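Local atomic coordinates of putative hyaluronoglucosaminidase (Clostridium perfringens, PDB entry 6PWI), a protein that probably hydrolyses terminal N-acetylhexosamine residues of glycans as a family 84 glycoside hydrolase, this chain holding its N-terminal and catalytic domains and the helical region that follows. Residues E35-I43 with F437-D448; S488-I499 with G609-I617. All blocks are in the same frame, centred on the assembly; numbering follows the deposited sequence.

Contact 1 of 2, residues E35-I43 with F437-D448; sequences EIYPIPQSI and FAIADYGWNRAD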
loop_
_atom_site.group_PDB
_atom_site.type_symbol
_atom_site.label_atom_id
_atom_site.label_comp_id
_atom_site.label_asym_id
_atom_site.label_seq_id
_atom_site.Cartn_x
_atom_site.Cartn_y
_atom_site.Cartn_z
ATOM N N GLU A 35 11.734 10.035 12.788
ATOM C CA GLU A 35 10.988 9.838 11.555
ATOM C C GLU A 35 9.887 8.809 11.809
ATOM O O GLU A 35 10.169 7.646 12.096
ATOM C CB GLU A 35 11.929 9.414 10.427
ATOM C CG GLU A 35 11.216 8.996 9.158
ATOM C CD GLU A 35 12.159 8.640 8.022
ATOM O OE1 GLU A 35 12.869 9.547 7.540
ATOM O OE2 GLU A 35 12.195 7.452 7.631
ATOM N N ILE A 36 8.635 9.269 11.714
ATOM C CA ILE A 36 7.471 8.424 11.915
ATOM C C ILE A 36 6.572 8.514 10.684
ATOM O O ILE A 36 6.177 9.606 10.280
ATOM C CB ILE A 36 6.723 8.838 13.193
ATOM C CG1 ILE A 36 7.609 8.690 14.429
ATOM C CG2 ILE A 36 5.430 8.052 13.337
ATOM C CD1 ILE A 36 7.118 9.476 15.619
ATOM N N TYR A 37 6.251 7.347 10.108
ATOM C CA TYR A 37 5.299 7.246 9.013
ATOM C C TYR A 37 4.167 6.310 9.418
ATOM O O TYR A 37 4.417 5.267 10.017
ATOM C CB TYR A 37 5.983 6.735 7.742
ATOM C CG TYR A 37 6.707 7.796 6.956
ATOM C CD1 TYR A 37 6.014 8.632 6.094
ATOM C CD2 TYR A 37 8.077 7.979 7.087
ATOM C CE1 TYR A 37 6.668 9.620 5.377
ATOM C CE2 TYR A 37 8.747 8.966 6.379
ATOM C CZ TYR A 37 8.037 9.789 5.519
ATOM O OH TYR A 37 8.667 10.765 4.800
ATOM N N PRO A 38 2.891 6.621 9.092
ATOM C CA PRO A 38 2.529 7.858 8.397
ATOM C C PRO A 38 2.830 9.073 9.268
ATOM O O PRO A 38 2.989 8.932 10.476
ATOM C CB PRO A 38 1.009 7.724 8.213
ATOM C CG PRO A 38 0.765 6.234 8.284
ATOM C CD PRO A 38 1.729 5.758 9.350
ATOM N N ILE A 39 2.914 10.252 8.637
ATOM C CA ILE A 39 3.241 11.491 9.326
ATOM C C ILE A 39 2.152 11.776 10.357
ATOM O O ILE A 39 0.991 11.959 9.996
ATOM C CB ILE A 39 3.393 12.665 8.336
ATOM C CG1 ILE A 39 4.445 12.387 7.254
ATOM C CG2 ILE A 39 3.674 13.959 9.089
ATOM C CD1 ILE A 39 5.869 12.326 7.764
ATOM N N PRO A 40 2.492 11.844 11.664
ATOM C CA PRO A 40 1.483 12.053 12.700
ATOM C C PRO A 40 0.826 13.412 12.486
ATOM O O PRO A 40 1.458 14.343 11.990
ATOM C CB PRO A 40 2.301 12.038 13.998
ATOM C CG PRO A 40 3.545 11.274 13.626
ATOM C CD PRO A 40 3.849 11.734 12.217
ATOM N N GLN A 41 -0.451 13.503 12.857
ATOM C CA GLN A 41 -1.185 14.745 12.709
ATOM C C GLN A 41 -0.517 15.830 13.550
ATOM O O GLN A 41 -0.487 16.989 13.142
ATOM C CB GLN A 41 -2.658 14.544 13.058
ATOM C CG GLN A 41 -3.347 13.507 12.184
ATOM C CD GLN A 41 -3.757 13.994 10.814
ATOM O OE1 GLN A 41 -3.754 15.185 10.517
ATOM N NE2 GLN A 41 -4.138 13.059 9.958
ATOM N N SER A 42 0.038 15.440 14.706
ATOM C CA SER A 42 0.666 16.382 15.621
ATOM C C SER A 42 1.639 15.660 16.552
ATOM O O SER A 42 1.256 14.720 17.250
ATOM C CB SER A 42 -0.373 17.139 16.410
ATOM O OG SER A 42 0.252 18.029 17.321
ATOM N N ILE A 43 2.898 16.114 16.550
ATOM C CA ILE A 43 3.903 15.620 17.478
ATOM C C ILE A 43 4.633 16.811 18.107
ATOM O O ILE A 43 4.974 17.785 17.428
ATOM C CB ILE A 43 4.852 14.599 16.812
ATOM C CG1 ILE A 43 5.773 13.943 17.847
ATOM C CG2 ILE A 43 5.643 15.231 15.674
ATOM C CD1 ILE A 43 6.578 12.780 17.329
ATOM N N PHE A 437 3.163 1.623 1.129
ATOM C CA PHE A 437 3.698 2.698 1.948
ATOM C C PHE A 437 3.019 4.020 1.592
ATOM O O PHE A 437 2.625 4.761 2.490
ATOM C CB PHE A 437 5.213 2.801 1.782
ATOM C CG PHE A 437 5.902 3.629 2.836
ATOM C CD1 PHE A 437 6.425 3.032 3.976
ATOM C CD2 PHE A 437 6.035 5.003 2.690
ATOM C CE1 PHE A 437 7.076 3.795 4.938
ATOM C CE2 PHE A 437 6.681 5.764 3.656
ATOM C CZ PHE A 437 7.210 5.159 4.774
ATOM N N ALA A 438 2.869 4.292 0.285
ATOM C CA ALA A 438 2.311 5.553 -0.178
ATOM C C ALA A 438 0.871 5.706 0.302
ATOM O O ALA A 438 0.537 6.707 0.939
ATOM C CB ALA A 438 2.414 5.662 -1.675
ATOM N N ILE A 439 0.041 4.695 0.018
ATOM C CA ILE A 439 -1.374 4.705 0.369
ATOM C C ILE A 439 -1.556 4.780 1.888
ATOM O O ILE A 439 -2.471 5.444 2.366
ATOM C CB ILE A 439 -2.097 3.492 -0.253
ATOM C CG1 ILE A 439 -2.006 3.505 -1.781
ATOM C CG2 ILE A 439 -3.534 3.378 0.229
ATOM C CD1 ILE A 439 -2.278 4.841 -2.409
ATOM N N ALA A 440 -0.677 4.110 2.640
ATOM C CA ALA A 440 -0.739 4.121 4.089
ATOM C C ALA A 440 -0.531 5.542 4.606
ATOM O O ALA A 440 -1.318 6.022 5.419
ATOM C CB ALA A 440 0.281 3.172 4.662
ATOM N N ASP A 441 0.533 6.196 4.124
ATOM C CA ASP A 441 0.901 7.535 4.544
ATOM C C ASP A 441 -0.204 8.510 4.142
ATOM O O ASP A 441 -0.723 9.252 4.973
ATOM C CB ASP A 441 2.258 7.903 3.947
ATOM C CG ASP A 441 2.865 9.204 4.448
ATOM O OD1 ASP A 441 2.394 9.740 5.482
ATOM O OD2 ASP A 441 3.827 9.668 3.806
ATOM N N TYR A 442 -0.574 8.484 2.857
ATOM C CA TYR A 442 -1.581 9.385 2.328
ATOM C C TYR A 442 -2.930 9.136 2.996
ATOM O O TYR A 442 -3.651 10.078 3.313
ATOM C CB TYR A 442 -1.687 9.233 0.809
ATOM C CG TYR A 442 -2.798 10.019 0.159
ATOM C CD1 TYR A 442 -2.786 11.407 0.139
ATOM C CD2 TYR A 442 -3.861 9.379 -0.454
ATOM C CE1 TYR A 442 -3.798 12.137 -0.468
ATOM C CE2 TYR A 442 -4.876 10.090 -1.076
ATOM C CZ TYR A 442 -4.845 11.472 -1.082
ATOM O OH TYR A 442 -5.847 12.172 -1.686
ATOM N N GLY A 443 -3.269 7.859 3.194
ATOM C CA GLY A 443 -4.562 7.487 3.743
ATOM C C GLY A 443 -4.737 7.993 5.171
ATOM O O GLY A 443 -5.840 8.399 5.546
ATOM N N TRP A 444 -3.637 7.972 5.939
ATOM C CA TRP A 444 -3.637 8.373 7.338
ATOM C C TRP A 444 -3.658 9.899 7.464
ATOM O O TRP A 444 -4.532 10.447 8.142
ATOM C CB TRP A 444 -2.455 7.753 8.097
ATOM C CG TRP A 444 -2.436 8.116 9.552
ATOM C CD1 TRP A 444 -1.818 9.192 10.118
ATOM C CD2 TRP A 444 -3.085 7.418 10.632
ATOM N NE1 TRP A 444 -2.034 9.214 11.469
ATOM C CE2 TRP A 444 -2.807 8.139 11.816
ATOM C CE3 TRP A 444 -3.869 6.259 10.721
ATOM C CZ2 TRP A 444 -3.288 7.739 13.066
ATOM C CZ3 TRP A 444 -4.348 5.866 11.954
ATOM C CH2 TRP A 444 -4.057 6.596 13.111
ATOM N N ASN A 445 -2.694 10.561 6.803
ATOM C CA ASN A 445 -2.499 12.000 6.898
ATOM C C ASN A 445 -2.424 12.590 5.493
ATOM O O ASN A 445 -1.366 12.549 4.870
ATOM C CB ASN A 445 -1.210 12.337 7.658
ATOM C CG ASN A 445 -1.005 13.821 7.901
ATOM O OD1 ASN A 445 -1.506 14.662 7.155
ATOM N ND2 ASN A 445 -0.258 14.158 8.943
ATOM N N ARG A 446 -3.535 13.176 5.029
ATOM C CA ARG A 446 -3.643 13.636 3.656
ATOM C C ARG A 446 -2.853 14.922 3.419
ATOM O O ARG A 446 -2.059 14.991 2.485
ATOM C CB ARG A 446 -5.106 13.782 3.243
ATOM C CG ARG A 446 -5.730 12.476 2.780
ATOM C CD ARG A 446 -7.217 12.707 2.664
ATOM N NE ARG A 446 -8.027 11.543 2.980
ATOM C CZ ARG A 446 -9.330 11.614 3.249
ATOM N NH1 ARG A 446 -9.934 12.794 3.251
ATOM N NH2 ARG A 446 -10.020 10.514 3.521
ATOM N N ALA A 447 -3.085 15.950 4.238
ATOM C CA ALA A 447 -2.521 17.262 3.951
ATOM C C ALA A 447 -0.993 17.222 3.974
ATOM O O ALA A 447 -0.350 17.902 3.174
ATOM C CB ALA A 447 -3.070 18.303 4.896
ATOM N N ASP A 448 -0.420 16.407 4.871
ATOM C CA ASP A 448 1.022 16.366 5.044
ATOM C C ASP A 448 1.654 15.310 4.142
ATOM O O ASP A 448 2.796 14.922 4.368
ATOM C CB ASP A 448 1.415 16.118 6.502
ATOM C CG ASP A 448 0.861 17.141 7.480
ATOM O OD1 ASP A 448 0.569 18.279 7.050
ATOM O OD2 ASP A 448 0.718 16.789 8.671
HETATM O O HOH W 1 -0.516 18.397 10.720
HETATM O O HOH W 2 -3.136 16.509 8.126
#
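Pro38 lays CB and CG across the base of the Trp444 side chain, CB lying 3.5 Å from Trp444 CB. This is a junction between domains: the loop leading into strand 43-46 of the N-terminal domain packs on helix 433-444, which follows the last strand of the (beta/alpha)8 barrel. The peptide before Pro38 is cis. Next to it, the Tyr37 ring takes Phe437 CZ over one face, with Tyr37 CG 3.5 Å from that atom and the two ring planes 54° apart. Asp441 meets the same tyrosine at its edge, the carboxylate nearly perpendicular to the ring. Asp441 CG stands opposite the backbone N (chi1 -172°), a setting that carries Asp441 OD1 to the loop, where it accepts a hydrogen bond from Ile39 N at 3.2 Å, on its syn side but tilted well out of the carboxylate plane; OD2 is bonded to Ser454. Farther along, Gln41 and Asn445 stack their amides, the planes 17° apart, while Gln41 NE2 bonds to Tyr174 O and a water bridges Gln41 OE1 to Asn445 OD1. Asn445, just past the helix, forms an Asx motif, with OD1 accepting from Asp448 N. Asn445 ND2 has two acceptors, Asp448 OD2 at 2.8 Å and, across the contact, Ile39 O at 2.7 Å; Ile39 O lies near the Asn445 amide plane, whereas ND2 approaches it from above the Ile39 carbonyl plane.

Contact 2 of 2, residues S488-I499 with G609-I617; sequences SLEESEELRPVI and GTRHLIPFI
A polar loop contact that gives way to apolar helix packing joins residues 488-499 to 609-617 in the helical region after the catalytic barrel, where helices 496-507 and 613-623 begin. At the polar end Arg611 stretches along residues 488-491, its CG anti to the backbone N (chi1 -163°) and its side chain extended as far as NE. Arg611 NH1 gives a nearly straight hydrogen bond of 2.9 Å to Ser488 OG in the guanidinium plane, and Glu490 CA lies over one face. Glu491 reaches back toward residues 609-611: its OE2 takes Arg611 N at 2.9 Å, and OE1 is held by the backbone N of Ser478 and Asp479. A water links Glu491 OE2, Ser492 OG, which is also hydrogen-bonded to His476 ND1, and the N of His612, the N-cap residue of helix 613-623. The His612 ring comes next, with Glu491 O at its edge and Arg496 CG 3.8 Å from the ring centroid in a CH-pi contact over the middle of the face. The guanidinium of Arg496 turns back to a salt bridge with Glu493, NH2 to OE2 2.8 Å. Beyond it, Ile499 sets CG2 over the Phe616 ring and CD1 against Leu613, whose CD2 also meets Leu495 CD2 at 3.6 Å. Asp479 pairs with NH1 of Arg611 as well, so the arginine is gripped by a charge and a hydroxyl together, and its positive charge is probably stabilised there.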
loop_
_atom_site.group_PDB
_atom_site.type_symbol
_atom_site.label_atom_id
_atom_site.label_comp_id
_atom_site.label_asym_id
_atom_site.label_seq_id
_atom_site.Cartn_x
_atom_site.Cartn_y
_atom_site.Cartn_z
ATOM N N SER A 488 -0.061 7.513 -17.715
ATOM C CA SER A 488 1.320 7.885 -17.968
ATOM C C SER A 488 1.878 8.495 -16.691
ATOM O O SER A 488 1.321 9.476 -16.200
ATOM C CB SER A 488 1.398 8.873 -19.115
ATOM O OG SER A 488 2.723 9.364 -19.293
ATOM N N LEU A 489 2.958 7.905 -16.163
ATOM C CA LEU A 489 3.542 8.351 -14.908
ATOM C C LEU A 489 5.025 8.613 -15.120
ATOM O O LEU A 489 5.651 7.997 -15.978
ATOM C CB LEU A 489 3.329 7.287 -13.828
ATOM C CG LEU A 489 1.871 6.963 -13.500
ATOM C CD1 LEU A 489 1.780 5.757 -12.580
ATOM C CD2 LEU A 489 1.166 8.170 -12.901
ATOM N N GLU A 490 5.587 9.522 -14.320
ATOM C CA GLU A 490 6.978 9.870 -14.532
ATOM C C GLU A 490 7.889 8.732 -14.084
ATOM O O GLU A 490 7.521 7.917 -13.249
ATOM C CB GLU A 490 7.323 11.271 -14.020
ATOM C CG GLU A 490 7.179 11.453 -12.530
ATOM C CD GLU A 490 7.481 12.862 -12.042
ATOM O OE1 GLU A 490 6.920 13.832 -12.612
ATOM O OE2 GLU A 490 8.289 12.987 -11.096
ATOM N N GLU A 491 9.066 8.688 -14.711
ATOM C CA GLU A 491 10.078 7.653 -14.573
ATOM C C GLU A 491 11.396 8.289 -15.007
ATOM O O GLU A 491 11.426 9.041 -15.976
ATOM C CB GLU A 491 9.700 6.472 -15.469
ATOM C CG GLU A 491 10.619 5.271 -15.379
ATOM C CD GLU A 491 10.239 4.173 -16.365
ATOM O OE1 GLU A 491 9.452 3.278 -15.976
ATOM O OE2 GLU A 491 10.718 4.215 -17.527
ATOM N N SER A 492 12.470 8.027 -14.257
ATOM C CA SER A 492 13.788 8.554 -14.581
ATOM C C SER A 492 13.816 10.080 -14.484
ATOM O O SER A 492 14.542 10.714 -15.244
ATOM C CB SER A 492 14.251 8.097 -15.958
ATOM O OG SER A 492 14.260 6.683 -16.073
ATOM N N GLU A 493 13.062 10.669 -13.545
ATOM C CA GLU A 493 12.851 12.110 -13.568
ATOM C C GLU A 493 14.127 12.879 -13.222
ATOM O O GLU A 493 14.395 13.926 -13.811
ATOM C CB GLU A 493 11.657 12.532 -12.711
ATOM C CG GLU A 493 11.237 13.984 -12.925
ATOM C CD GLU A 493 10.903 14.457 -14.339
ATOM O OE1 GLU A 493 10.669 13.604 -15.236
ATOM O OE2 GLU A 493 10.867 15.691 -14.547
ATOM N N GLU A 494 14.905 12.365 -12.268
ATOM C CA GLU A 494 16.145 13.009 -11.865
ATOM C C GLU A 494 17.208 12.888 -12.957
ATOM O O GLU A 494 18.012 13.796 -13.140
ATOM C CB GLU A 494 16.675 12.396 -10.570
ATOM C CG GLU A 494 16.110 13.048 -9.329
ATOM C CD GLU A 494 16.921 12.800 -8.066
ATOM O OE1 GLU A 494 17.288 11.630 -7.805
ATOM O OE2 GLU A 494 17.189 13.783 -7.345
ATOM N N LEU A 495 17.211 11.759 -13.671
ATOM C CA LEU A 495 18.219 11.493 -14.683
ATOM C C LEU A 495 17.891 12.210 -15.992
ATOM O O LEU A 495 18.792 12.448 -16.797
ATOM C CB LEU A 495 18.324 9.981 -14.898
ATOM C CG LEU A 495 19.477 9.536 -15.795
ATOM C CD1 LEU A 495 20.813 9.861 -15.148
ATOM C CD2 LEU A 495 19.390 8.053 -16.127
ATOM N N ARG A 496 16.611 12.561 -16.191
ATOM C CA ARG A 496 16.102 13.065 -17.460
ATOM C C ARG A 496 16.884 14.282 -17.965
ATOM O O ARG A 496 17.243 14.319 -19.137
ATOM C CB ARG A 496 14.601 13.365 -17.389
ATOM C CG ARG A 496 14.013 13.812 -18.723
ATOM C CD ARG A 496 12.611 14.394 -18.668
ATOM N NE ARG A 496 12.451 15.193 -17.460
ATOM C CZ ARG A 496 12.810 16.469 -17.329
ATOM N NH1 ARG A 496 13.346 17.130 -18.345
ATOM N NH2 ARG A 496 12.628 17.076 -16.170
ATOM N N PRO A 497 17.136 15.337 -17.150
ATOM C CA PRO A 497 17.822 16.530 -17.652
ATOM C C PRO A 497 19.239 16.195 -18.110
ATOM O O PRO A 497 19.759 16.811 -19.042
ATOM C CB PRO A 497 17.886 17.474 -16.439
ATOM C CG PRO A 497 16.838 16.951 -15.480
ATOM C CD PRO A 497 16.781 15.458 -15.724
ATOM N N VAL A 498 19.846 15.204 -17.445
ATOM C CA VAL A 498 21.207 14.792 -17.743
ATOM C C VAL A 498 21.218 14.076 -19.096
ATOM O O VAL A 498 22.075 14.354 -19.931
ATOM C CB VAL A 498 21.826 13.952 -16.604
ATOM C CG1 VAL A 498 23.239 13.494 -16.935
ATOM C CG2 VAL A 498 21.812 14.692 -15.271
ATOM N N ILE A 499 20.246 13.182 -19.318
ATOM C CA ILE A 499 20.087 12.502 -20.594
ATOM C C ILE A 499 19.896 13.530 -21.709
ATOM O O ILE A 499 20.518 13.420 -22.766
ATOM C CB ILE A 499 18.934 11.476 -20.551
ATOM C CG1 ILE A 499 19.340 10.208 -19.798
ATOM C CG2 ILE A 499 18.446 11.149 -21.954
ATOM C CD1 ILE A 499 18.176 9.336 -19.385
ATOM N N GLY A 609 12.616 1.005 -17.821
ATOM C CA GLY A 609 13.369 2.126 -18.362
ATOM C C GLY A 609 12.846 2.619 -19.708
ATOM O O GLY A 609 13.620 3.133 -20.514
ATOM N N THR A 610 11.534 2.504 -19.922
ATOM C CA THR A 610 10.947 2.803 -21.217
ATOM C C THR A 610 10.717 4.303 -21.411
ATOM O O THR A 610 10.601 4.753 -22.545
ATOM C CB THR A 610 9.614 2.065 -21.427
ATOM O OG1 THR A 610 8.811 2.233 -20.259
ATOM C CG2 THR A 610 9.778 0.593 -21.726
ATOM N N ARG A 611 10.592 5.080 -20.329
ATOM C CA ARG A 611 10.231 6.478 -20.521
ATOM C C ARG A 611 11.419 7.259 -21.087
ATOM O O ARG A 611 11.251 8.051 -22.011
ATOM C CB ARG A 611 9.590 7.090 -19.267
ATOM C CG ARG A 611 8.839 8.395 -19.511
ATOM C CD ARG A 611 8.321 9.027 -18.225
ATOM N NE ARG A 611 7.587 10.279 -18.397
ATOM C CZ ARG A 611 6.285 10.380 -18.687
ATOM N NH1 ARG A 611 5.541 9.297 -18.857
ATOM N NH2 ARG A 611 5.730 11.572 -18.826
ATOM N N HIS A 612 12.624 7.013 -20.559
ATOM C CA HIS A 612 13.772 7.807 -20.969
ATOM C C HIS A 612 14.991 6.945 -21.291
ATOM O O HIS A 612 15.755 7.317 -22.179
ATOM C CB HIS A 612 14.078 8.927 -19.963
ATOM C CG HIS A 612 12.981 9.933 -19.868
ATOM N ND1 HIS A 612 12.636 10.750 -20.928
ATOM C CD2 HIS A 612 12.133 10.240 -18.859
ATOM C CE1 HIS A 612 11.624 11.520 -20.577
ATOM N NE2 HIS A 612 11.302 11.232 -19.306
ATOM N N LEU A 613 15.170 5.813 -20.589
ATOM C CA LEU A 613 16.407 5.050 -20.712
ATOM C C LEU A 613 16.518 4.448 -22.112
ATOM O O LEU A 613 17.555 4.583 -22.769
ATOM C CB LEU A 613 16.508 3.960 -19.638
ATOM C CG LEU A 613 16.559 4.412 -18.176
ATOM C CD1 LEU A 613 17.152 3.317 -17.296
ATOM C CD2 LEU A 613 17.331 5.711 -17.993
ATOM N N ILE A 614 15.447 3.784 -22.564
ATOM C CA ILE A 614 15.460 3.129 -23.863
ATOM C C ILE A 614 15.501 4.180 -24.981
ATOM O O ILE A 614 16.308 4.056 -25.910
ATOM C CB ILE A 614 14.318 2.096 -23.988
ATOM C CG1 ILE A 614 14.585 0.886 -23.091
ATOM C CG2 ILE A 614 14.103 1.672 -25.429
ATOM C CD1 ILE A 614 13.389 -0.009 -22.882
ATOM N N PRO A 615 14.657 5.241 -24.948
ATOM C CA PRO A 615 14.722 6.305 -25.954
ATOM C C PRO A 615 16.121 6.890 -26.140
ATOM O O PRO A 615 16.512 7.200 -27.261
ATOM C CB PRO A 615 13.714 7.340 -25.433
ATOM C CG PRO A 615 12.695 6.490 -24.698
ATOM C CD PRO A 615 13.534 5.436 -24.014
ATOM N N PHE A 616 16.873 7.010 -25.039
ATOM C CA PHE A 616 18.227 7.539 -25.077
ATOM C C PHE A 616 19.144 6.587 -25.846
ATOM O O PHE A 616 19.934 7.027 -26.681
ATOM C CB PHE A 616 18.728 7.796 -23.656
ATOM C CG PHE A 616 20.116 8.383 -23.558
ATOM C CD1 PHE A 616 20.516 9.418 -24.391
ATOM C CD2 PHE A 616 21.018 7.916 -22.608
ATOM C CE1 PHE A 616 21.790 9.960 -24.286
ATOM C CE2 PHE A 616 22.287 8.469 -22.495
ATOM C CZ PHE A 616 22.674 9.488 -23.337
ATOM N N ILE A 617 19.037 5.284 -25.548
ATOM C CA ILE A 617 19.816 4.258 -26.216
ATOM C C ILE A 617 19.545 4.335 -27.719
ATOM O O ILE A 617 20.463 4.191 -28.527
ATOM C CB ILE A 617 19.475 2.866 -25.647
ATOM C CG1 ILE A 617 20.033 2.674 -24.238
ATOM C CG2 ILE A 617 19.928 1.752 -26.578
ATOM C CD1 ILE A 617 19.670 1.339 -23.620
HETATM O O HOH W 3 2.951 12.110 -19.263
HETATM O O HOH W 4 13.142 5.676 -18.205
HETATM O O HOH W 5 9.862 11.417 -16.241
HETATM O O HOH W 6 9.295 1.198 -17.573
#

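Contact 1 is the more deeply buried, its centre about 13 Å from the centre of the chain; contact 2 lies about 25 Å out and is only partly buried. They share no helix or strand: contact 1 ties the N-terminal domain to the helix that follows the last strand of the barrel, whereas contact 2 joins the beginnings of two helices in the helical region. Their centres are about 29 Å apart and their nearest atoms about 11 Å. Waters bridge both. In the first, prolines and aromatic rings pack beside neutral amides and a carboxylate that bind backbone groups. The second separates its chemistry along its length, with charged loops at one end and aliphatic and aromatic helix packing at the other.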